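Local coordinates for putative Acyl-CoA binding protein (ACBP) (Oryza sativa Japonica Group, PDB 5H3G) that binds medium- and long-chain acyl-CoA esters with high affinity, binds phosphatidic acid and phosphatidylcholine in vitro, and may take part in phospholipid biosynthesis, at residues L20-S23 with N28-I31; Y33-Q38 with M75-T80; V44-P49 with A53-A58. One frame throughout, in Å; residues are numbered along the deposited sequence.

Contact 1 (L20-S23 with N28-I31)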
loop_
_atom_site.group_PDB
_atom_site.type_symbol
_atom_site.label_atom_id
_atom_site.label_comp_id
_atom_site.label_asym_id
_atom_site.label_seq_id
_atom_site.Cartn_x
_atom_site.Cartn_y
_atom_site.Cartn_z
ATOM N N LEU A 20 7.789 9.725 -3.521
ATOM C CA LEU A 20 8.604 9.295 -2.402
ATOM C C LEU A 20 9.994 8.906 -2.907
ATOM O O LEU A 20 10.141 8.403 -4.027
ATOM C CB LEU A 20 7.942 8.121 -1.684
ATOM C CG LEU A 20 6.632 8.463 -0.977
ATOM C CD1 LEU A 20 5.946 7.182 -0.515
ATOM C CD2 LEU A 20 6.907 9.409 0.206
ATOM N N PRO A 21 11.036 9.168 -2.118
ATOM C CA PRO A 21 12.393 8.819 -2.560
ATOM C C PRO A 21 12.520 7.348 -2.928
ATOM O O PRO A 21 11.887 6.468 -2.342
ATOM C CB PRO A 21 13.260 9.158 -1.345
ATOM C CG PRO A 21 12.470 10.181 -0.586
ATOM C CD PRO A 21 11.026 9.863 -0.816
ATOM N N GLU A 22 13.374 7.089 -3.921
ATOM C CA GLU A 22 13.693 5.712 -4.264
ATOM C C GLU A 22 14.248 4.960 -3.063
ATOM O O GLU A 22 14.102 3.735 -2.977
ATOM C CB GLU A 22 14.692 5.690 -5.425
ATOM C CG GLU A 22 14.861 4.330 -6.082
ATOM C CD GLU A 22 13.582 3.832 -6.735
ATOM O OE1 GLU A 22 12.773 4.670 -7.195
ATOM O OE2 GLU A 22 13.383 2.598 -6.783
ATOM N N SER A 23 14.851 5.676 -2.114
ATOM C CA SER A 23 15.478 5.062 -0.952
ATOM C C SER A 23 14.483 4.720 0.146
ATOM O O SER A 23 14.903 4.241 1.206
ATOM C CB SER A 23 16.566 5.987 -0.396
ATOM O OG SER A 23 16.004 7.190 0.091
ATOM N N ASN A 28 8.327 -0.085 4.374
ATOM C CA ASN A 28 7.202 0.781 4.065
ATOM C C ASN A 28 6.665 0.522 2.667
ATOM O O ASN A 28 5.448 0.566 2.464
ATOM C CB ASN A 28 7.629 2.235 4.250
ATOM C CG ASN A 28 8.051 2.500 5.667
ATOM O OD1 ASN A 28 9.229 2.371 6.005
ATOM N ND2 ASN A 28 7.077 2.796 6.532
ATOM N N LYS A 29 7.544 0.209 1.707
ATOM C CA LYS A 29 7.070 -0.161 0.378
ATOM C C LYS A 29 6.140 -1.366 0.452
ATOM O O LYS A 29 5.127 -1.426 -0.257
ATOM C CB LYS A 29 8.253 -0.455 -0.551
ATOM C CG LYS A 29 9.055 0.794 -0.889
ATOM C CD LYS A 29 10.007 0.538 -2.052
ATOM C CE LYS A 29 10.917 1.736 -2.274
ATOM N NZ LYS A 29 11.869 1.548 -3.416
ATOM N N LEU A 30 6.450 -2.321 1.334
ATOM C CA LEU A 30 5.612 -3.514 1.456
ATOM C C LEU A 30 4.258 -3.176 2.064
ATOM O O LEU A 30 3.231 -3.715 1.636
ATOM C CB LEU A 30 6.330 -4.576 2.292
ATOM C CG LEU A 30 7.474 -5.323 1.611
ATOM C CD1 LEU A 30 8.298 -6.075 2.636
ATOM C CD2 LEU A 30 6.893 -6.282 0.547
ATOM N N ILE A 31 4.242 -2.290 3.063
ATOM C CA ILE A 31 2.976 -1.869 3.657
ATOM C C ILE A 31 2.093 -1.209 2.607
ATOM O O ILE A 31 0.895 -1.504 2.502
ATOM C CB ILE A 31 3.235 -0.942 4.856
ATOM C CG1 ILE A 31 3.774 -1.755 6.035
ATOM C CG2 ILE A 31 1.961 -0.192 5.243
ATOM C CD1 ILE A 31 4.456 -0.924 7.078
#
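K29 reaches from helix 26-41 to E22 in the loop that precedes it, and this one pair carries the contact. Its hydrogen bond runs from the ammonium NZ of K29 to the backbone O of E22, 3.2 Å away. The donor comes in bent, at a C=O...N angle of 139°, and lies 27° off the carbonyl plane. CE of K29 comes within 3.8 Å of that same O of E22. The charged part is looser: NZ of K29 stands 3.8 Å from the carboxylate OE2 of E22, a long salt bridge. One ammonium group thus serves a main-chain oxygen and a carboxylate of the same residue. Beyond CG the lysine chain is fully extended, which lets it span the gap to the loop, whereas E22 bends at chi2 (63°) and brings its carboxylate back toward the ammonium, the two chains crossing at about a right angle. With an alanine at K29, the E22 carbonyl would probably lose its ammonium donor and the carboxylate its distant cationic mate. The loop and helix also rest on helix 71-92, L20 on L86 and N28 on L85. The contact is a surface bond from a helix to the loop before it, in the four-helix acyl-CoA-binding fold, near Y33 and K59 of the acyl-CoA site inferred by similarity.

Contact 2 (Y33-Q38 with M75-T80)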
loop_
_atom_site.group_PDB
_atom_site.type_symbol
_atom_site.label_atom_id
_atom_site.label_comp_id
_atom_site.label_asym_id
_atom_site.label_seq_id
_atom_site.Cartn_x
_atom_site.Cartn_y
_atom_site.Cartn_z
ATOM N N TYR A 33 2.287 -1.617 -0.660
ATOM C CA TYR A 33 1.894 -2.629 -1.635
ATOM C C TYR A 33 0.661 -3.379 -1.155
ATOM O O TYR A 33 -0.326 -3.505 -1.887
ATOM C CB TYR A 33 3.061 -3.594 -1.910
ATOM C CG TYR A 33 2.664 -4.786 -2.773
ATOM C CD1 TYR A 33 2.684 -4.708 -4.163
ATOM C CD2 TYR A 33 2.239 -5.981 -2.190
ATOM C CE1 TYR A 33 2.299 -5.802 -4.950
ATOM C CE2 TYR A 33 1.840 -7.063 -2.963
ATOM C CZ TYR A 33 1.883 -6.969 -4.333
ATOM O OH TYR A 33 1.498 -8.067 -5.080
ATOM N N GLY A 34 0.690 -3.870 0.081
ATOM C CA GLY A 34 -0.428 -4.679 0.544
ATOM C C GLY A 34 -1.734 -3.913 0.546
ATOM O O GLY A 34 -2.773 -4.434 0.126
ATOM N N LEU A 35 -1.703 -2.665 1.015
ATOM C CA LEU A 35 -2.916 -1.862 1.051
ATOM C C LEU A 35 -3.375 -1.496 -0.351
ATOM O O LEU A 35 -4.577 -1.439 -0.617
ATOM C CB LEU A 35 -2.697 -0.602 1.883
ATOM C CG LEU A 35 -2.597 -0.858 3.379
ATOM C CD1 LEU A 35 -2.074 0.398 4.059
ATOM C CD2 LEU A 35 -3.981 -1.222 3.852
ATOM N N TYR A 36 -2.438 -1.242 -1.269
ATOM C CA TYR A 36 -2.839 -0.920 -2.631
ATOM C C TYR A 36 -3.542 -2.102 -3.286
ATOM O O TYR A 36 -4.581 -1.937 -3.935
ATOM C CB TYR A 36 -1.622 -0.508 -3.454
ATOM C CG TYR A 36 -2.000 0.003 -4.827
ATOM C CD1 TYR A 36 -2.359 1.324 -5.016
ATOM C CD2 TYR A 36 -2.025 -0.849 -5.923
ATOM C CE1 TYR A 36 -2.704 1.804 -6.280
ATOM C CE2 TYR A 36 -2.381 -0.393 -7.178
ATOM C CZ TYR A 36 -2.721 0.942 -7.356
ATOM O OH TYR A 36 -3.067 1.407 -8.606
ATOM N N LYS A 37 -2.970 -3.300 -3.151
ATOM C CA LYS A 37 -3.648 -4.503 -3.627
ATOM C C LYS A 37 -5.034 -4.634 -3.007
ATOM O O LYS A 37 -6.034 -4.830 -3.710
ATOM C CB LYS A 37 -2.809 -5.733 -3.306
ATOM C CG LYS A 37 -1.453 -5.773 -4.016
ATOM C CD LYS A 37 -1.623 -5.732 -5.527
ATOM C CE LYS A 37 -2.463 -6.887 -6.069
ATOM N NZ LYS A 37 -2.284 -6.987 -7.554
ATOM N N GLN A 38 -5.103 -4.571 -1.681
ATOM C CA GLN A 38 -6.383 -4.746 -0.997
ATOM C C GLN A 38 -7.401 -3.704 -1.442
ATOM O O GLN A 38 -8.574 -4.026 -1.674
ATOM C CB GLN A 38 -6.173 -4.671 0.513
ATOM C CG GLN A 38 -7.419 -5.067 1.285
ATOM C CD GLN A 38 -7.740 -6.545 1.147
ATOM O OE1 GLN A 38 -6.881 -7.364 0.800
ATOM N NE2 GLN A 38 -8.994 -6.901 1.417
ATOM N N MET A 75 -8.475 1.683 0.942
ATOM C CA MET A 75 -8.169 2.990 0.363
ATOM C C MET A 75 -7.848 3.985 1.457
ATOM O O MET A 75 -6.891 4.761 1.350
ATOM C CB MET A 75 -9.348 3.519 -0.459
ATOM C CG MET A 75 -9.461 2.998 -1.868
ATOM S SD MET A 75 -10.739 3.859 -2.822
ATOM C CE MET A 75 -10.396 3.143 -4.418
ATOM N N SER A 76 -8.663 3.966 2.514
ATOM C CA SER A 76 -8.455 4.799 3.686
ATOM C C SER A 76 -7.059 4.622 4.260
ATOM O O SER A 76 -6.322 5.596 4.468
ATOM C CB SER A 76 -9.503 4.429 4.750
ATOM O OG SER A 76 -10.792 4.455 4.199
ATOM N N ASP A 77 -6.708 3.383 4.579
ATOM C CA ASP A 77 -5.423 3.126 5.209
ATOM C C ASP A 77 -4.288 3.491 4.279
ATOM O O ASP A 77 -3.308 4.100 4.709
ATOM C CB ASP A 77 -5.314 1.666 5.606
ATOM C CG ASP A 77 -6.257 1.310 6.701
ATOM O OD1 ASP A 77 -6.514 2.193 7.537
ATOM O OD2 ASP A 77 -6.746 0.166 6.703
ATOM N N TYR A 78 -4.398 3.108 3.003
ATOM C CA TYR A 78 -3.359 3.448 2.032
ATOM C C TYR A 78 -3.089 4.946 2.048
ATOM O O TYR A 78 -1.936 5.386 2.129
ATOM C CB TYR A 78 -3.777 2.974 0.629
ATOM C CG TYR A 78 -2.789 3.398 -0.438
ATOM C CD1 TYR A 78 -1.677 2.620 -0.717
ATOM C CD2 TYR A 78 -2.945 4.602 -1.114
ATOM C CE1 TYR A 78 -0.744 3.020 -1.689
ATOM C CE2 TYR A 78 -2.021 5.014 -2.077
ATOM C CZ TYR A 78 -0.925 4.217 -2.345
ATOM O OH TYR A 78 0.007 4.632 -3.286
ATOM N N ILE A 79 -4.158 5.743 2.004
ATOM C CA ILE A 79 -4.023 7.195 2.012
ATOM C C ILE A 79 -3.308 7.659 3.276
ATOM O O ILE A 79 -2.394 8.488 3.212
ATOM C CB ILE A 79 -5.401 7.866 1.865
ATOM C CG1 ILE A 79 -5.921 7.669 0.437
ATOM C CG2 ILE A 79 -5.309 9.351 2.169
ATOM C CD1 ILE A 79 -7.423 7.846 0.322
ATOM N N THR A 80 -3.702 7.133 4.443
ATOM C CA THR A 80 -3.065 7.600 5.674
ATOM C C THR A 80 -1.596 7.204 5.717
ATOM O O THR A 80 -0.755 7.988 6.176
ATOM C CB THR A 80 -3.804 7.098 6.923
ATOM O OG1 THR A 80 -3.732 5.667 7.039
ATOM C CG2 THR A 80 -5.255 7.533 6.886
#
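The rings of Y36 and Y78 meet edge to face: the CD1 edge of Y36 points at one face of Y78, with planes at 62° and centroids 5.8 Å apart. Near the plane of the Y36 ring, at its edge, is CE1 of Y78, 4.1 Å from CD1 of Y36; at the edge of the Y78 ring lies CB of L35. Both tyrosines carry CG anti to the backbone N, and their side chains run alongside each other in the same direction. CB of Y36 adds a contact of 4.0 Å to CE1 of Y78. F10 of helix 4-17 also meets the Y78 ring, which brings a third helix to this tyrosine.

L35 packs beside the rings. Its CB is 3.9 Å from CB of Y78, while the isopropyl end reaches back along the chain to D77, CD2 lying 3.6 Å from CB of D77 and CD1 3.7 Å from the backbone N of Y78. No hydrogen bond crosses between the segments, so apolar and aromatic contacts join them. The axes of segments 33-38 and 75-80 approach to 8.6 Å and run roughly antiparallel, at 148°. Such close packing of helices 26-41 and 71-92 belongs to the four-helix acyl-CoA-binding fold, and L35, Y36 and Y78 are assigned by similarity to its acyl-CoA site.

Contact 3 (V44-P49 with A53-A58)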
loop_
_atom_site.group_PDB
_atom_site.type_symbol
_atom_site.label_atom_id
_atom_site.label_comp_id
_atom_site.label_asym_id
_atom_site.label_seq_id
_atom_site.Cartn_x
_atom_site.Cartn_y
_atom_site.Cartn_z
ATOM N N VAL A 44 -6.508 -11.221 -1.114
ATOM C CA VAL A 44 -5.551 -12.035 -1.851
ATOM C C VAL A 44 -6.183 -13.372 -2.191
ATOM O O VAL A 44 -6.800 -14.027 -1.342
ATOM C CB VAL A 44 -4.242 -12.193 -1.060
ATOM C CG1 VAL A 44 -4.484 -12.859 0.288
ATOM C CG2 VAL A 44 -3.229 -12.978 -1.877
ATOM N N ASN A 45 -6.041 -13.771 -3.452
ATOM C CA ASN A 45 -6.716 -14.925 -4.033
ATOM C C ASN A 45 -5.718 -15.973 -4.515
ATOM O O ASN A 45 -5.944 -16.629 -5.533
ATOM C CB ASN A 45 -7.616 -14.485 -5.186
ATOM C CG ASN A 45 -6.837 -13.790 -6.301
ATOM O OD1 ASN A 45 -5.930 -12.996 -6.043
ATOM N ND2 ASN A 45 -7.180 -14.107 -7.548
ATOM N N THR A 46 -4.603 -16.125 -3.807
ATOM C CA THR A 46 -3.605 -17.136 -4.125
ATOM C C THR A 46 -3.056 -17.717 -2.832
ATOM O O THR A 46 -3.269 -17.180 -1.741
ATOM C CB THR A 46 -2.461 -16.573 -4.979
ATOM O OG1 THR A 46 -2.006 -15.328 -4.435
ATOM C CG2 THR A 46 -2.912 -16.359 -6.404
ATOM N N ALA A 47 -2.359 -18.840 -2.961
ATOM C CA ALA A 47 -1.730 -19.464 -1.810
ATOM C C ALA A 47 -0.379 -18.818 -1.542
ATOM O O ALA A 47 0.273 -18.295 -2.448
ATOM C CB ALA A 47 -1.556 -20.967 -2.033
ATOM N N ARG A 48 0.030 -18.858 -0.282
ATOM C CA ARG A 48 1.272 -18.220 0.125
ATOM C C ARG A 48 2.442 -18.798 -0.662
ATOM O O ARG A 48 2.585 -20.025 -0.739
ATOM C CB ARG A 48 1.503 -18.421 1.616
ATOM C CG ARG A 48 2.696 -17.657 2.141
ATOM C CD ARG A 48 2.936 -17.984 3.595
ATOM N NE ARG A 48 3.815 -17.011 4.220
ATOM C CZ ARG A 48 4.436 -17.200 5.376
ATOM N NH1 ARG A 48 4.275 -18.342 6.033
ATOM N NH2 ARG A 48 5.222 -16.256 5.870
ATOM N N PRO A 49 3.290 -17.963 -1.260
ATOM C CA PRO A 49 4.446 -18.495 -1.989
ATOM C C PRO A 49 5.385 -19.225 -1.044
ATOM O O PRO A 49 5.617 -18.792 0.088
ATOM C CB PRO A 49 5.104 -17.243 -2.586
ATOM C CG PRO A 49 4.040 -16.187 -2.547
ATOM C CD PRO A 49 3.212 -16.497 -1.342
ATOM N N ALA A 53 10.250 -20.066 -3.601
ATOM C CA ALA A 53 9.537 -19.783 -4.832
ATOM C C ALA A 53 10.078 -18.520 -5.491
ATOM O O ALA A 53 10.753 -17.691 -4.868
ATOM C CB ALA A 53 8.036 -19.640 -4.563
ATOM N N GLN A 54 9.787 -18.387 -6.786
ATOM C CA GLN A 54 10.116 -17.149 -7.479
ATOM C C GLN A 54 9.147 -16.035 -7.106
ATOM O O GLN A 54 9.545 -14.866 -7.047
ATOM C CB GLN A 54 10.120 -17.380 -8.993
ATOM C CG GLN A 54 11.359 -16.847 -9.698
ATOM C CD GLN A 54 12.643 -17.496 -9.212
ATOM O OE1 GLN A 54 12.668 -18.677 -8.865
ATOM N NE2 GLN A 54 13.719 -16.718 -9.178
ATOM N N ARG A 55 7.885 -16.378 -6.839
ATOM C CA ARG A 55 6.925 -15.405 -6.331
ATOM C C ARG A 55 7.409 -14.806 -5.012
ATOM O O ARG A 55 7.912 -15.512 -4.134
ATOM C CB ARG A 55 5.556 -16.059 -6.126
ATOM C CG ARG A 55 4.834 -16.469 -7.403
ATOM C CD ARG A 55 3.654 -17.368 -7.076
ATOM N NE ARG A 55 2.626 -16.681 -6.299
ATOM C CZ ARG A 55 1.919 -17.254 -5.331
ATOM N NH1 ARG A 55 2.144 -18.518 -5.005
ATOM N NH2 ARG A 55 0.996 -16.563 -4.676
ATOM N N ASP A 56 7.227 -13.496 -4.874
ATOM C CA ASP A 56 7.722 -12.728 -3.732
ATOM C C ASP A 56 6.857 -13.011 -2.501
ATOM O O ASP A 56 5.717 -12.547 -2.423
ATOM C CB ASP A 56 7.701 -11.247 -4.113
ATOM C CG ASP A 56 8.360 -10.338 -3.084
ATOM O OD1 ASP A 56 8.158 -10.515 -1.875
ATOM O OD2 ASP A 56 9.070 -9.397 -3.506
ATOM N N ARG A 57 7.390 -13.772 -1.537
ATOM C CA ARG A 57 6.611 -14.093 -0.341
ATOM C C ARG A 57 6.334 -12.848 0.497
ATOM O O ARG A 57 5.246 -12.711 1.067
ATOM C CB ARG A 57 7.318 -15.172 0.496
ATOM C CG ARG A 57 6.722 -15.384 1.900
ATOM C CD ARG A 57 7.401 -16.519 2.692
ATOM N NE ARG A 57 6.780 -17.811 2.409
ATOM C CZ ARG A 57 6.742 -18.836 3.258
ATOM N NH1 ARG A 57 7.298 -18.740 4.459
ATOM N NH2 ARG A 57 6.143 -19.956 2.902
ATOM N N ALA A 58 7.300 -11.931 0.590
ATOM C CA ALA A 58 7.102 -10.735 1.403
ATOM C C ALA A 58 5.927 -9.900 0.905
ATOM O O ALA A 58 5.129 -9.407 1.713
ATOM C CB ALA A 58 8.384 -9.899 1.432
HETATM O O HOH W 1 4.035 -21.542 1.371
#
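Irregular segment 44-49 folds back against 53-58, a loop that enters helix 57-64 at R57, and the two come closest where CA of P49 lies 5.2 Å from CA of R57. Two arginines of 53-58, R55 in the loop and R57 in the first turn of the helix, each grip one carbonyl of 44-49. R55 meets O of A47 end-on, its NH2 at 2.9 Å (N-H...O 152°) and its NH1 at 3.2 Å, with the oxygen in the guanidinium plane. R57 takes O of P49 side-on, through NE at 2.8 Å (159°) and NH2 at 3.1 Å, again in plane. Bends at chi3 in both arginines turn these groups toward their carbonyls. P49 is buried against 53-58: its CG sits 3.7 Å from CZ of R55, over the centre of one guanidinium face, and its CB touches CB of A53. The guanidinium of R48 lies flat on that of R57, planes 8° apart and centres 3.5 Å apart. Their like charges are probably eased by D61, which forms a salt bridge with NE of R48. A water accepts a weak bond from NH2 of R57 and donates to O of R48. D56 is the N-cap residue, its OD1 accepting from the backbone N of K59. Arginine-to-carbonyl hydrogen bonds and a stacked arginine pair thus join the loop to the capped start of helix 57-64 in this acyl-CoA-binding fold.

Contacts 1 and 2 share helix 26-41: K29 bonds to the preceding loop and residues 33-38 pack on helix 71-92, with centres about 13 Å apart. Contact 3 is nested in the chain between the two segments of contact 2, about 18 Å away between centres. It touches contact 1 directly, CD2 of L30 lying 3.8 Å from C of A58, although their centres are about 20 Å apart. Contact 2 holds part of the acyl-CoA site inferred by similarity, Y33 to K37 and Y78; the others lie near it, the K59 side chain being about 7 Å from that of K29 and about 4 Å from that of D56, its near neighbour in sequence. A glycerol, probably from the crystallisation liquor, lies about 4 Å from the Y36 side chain.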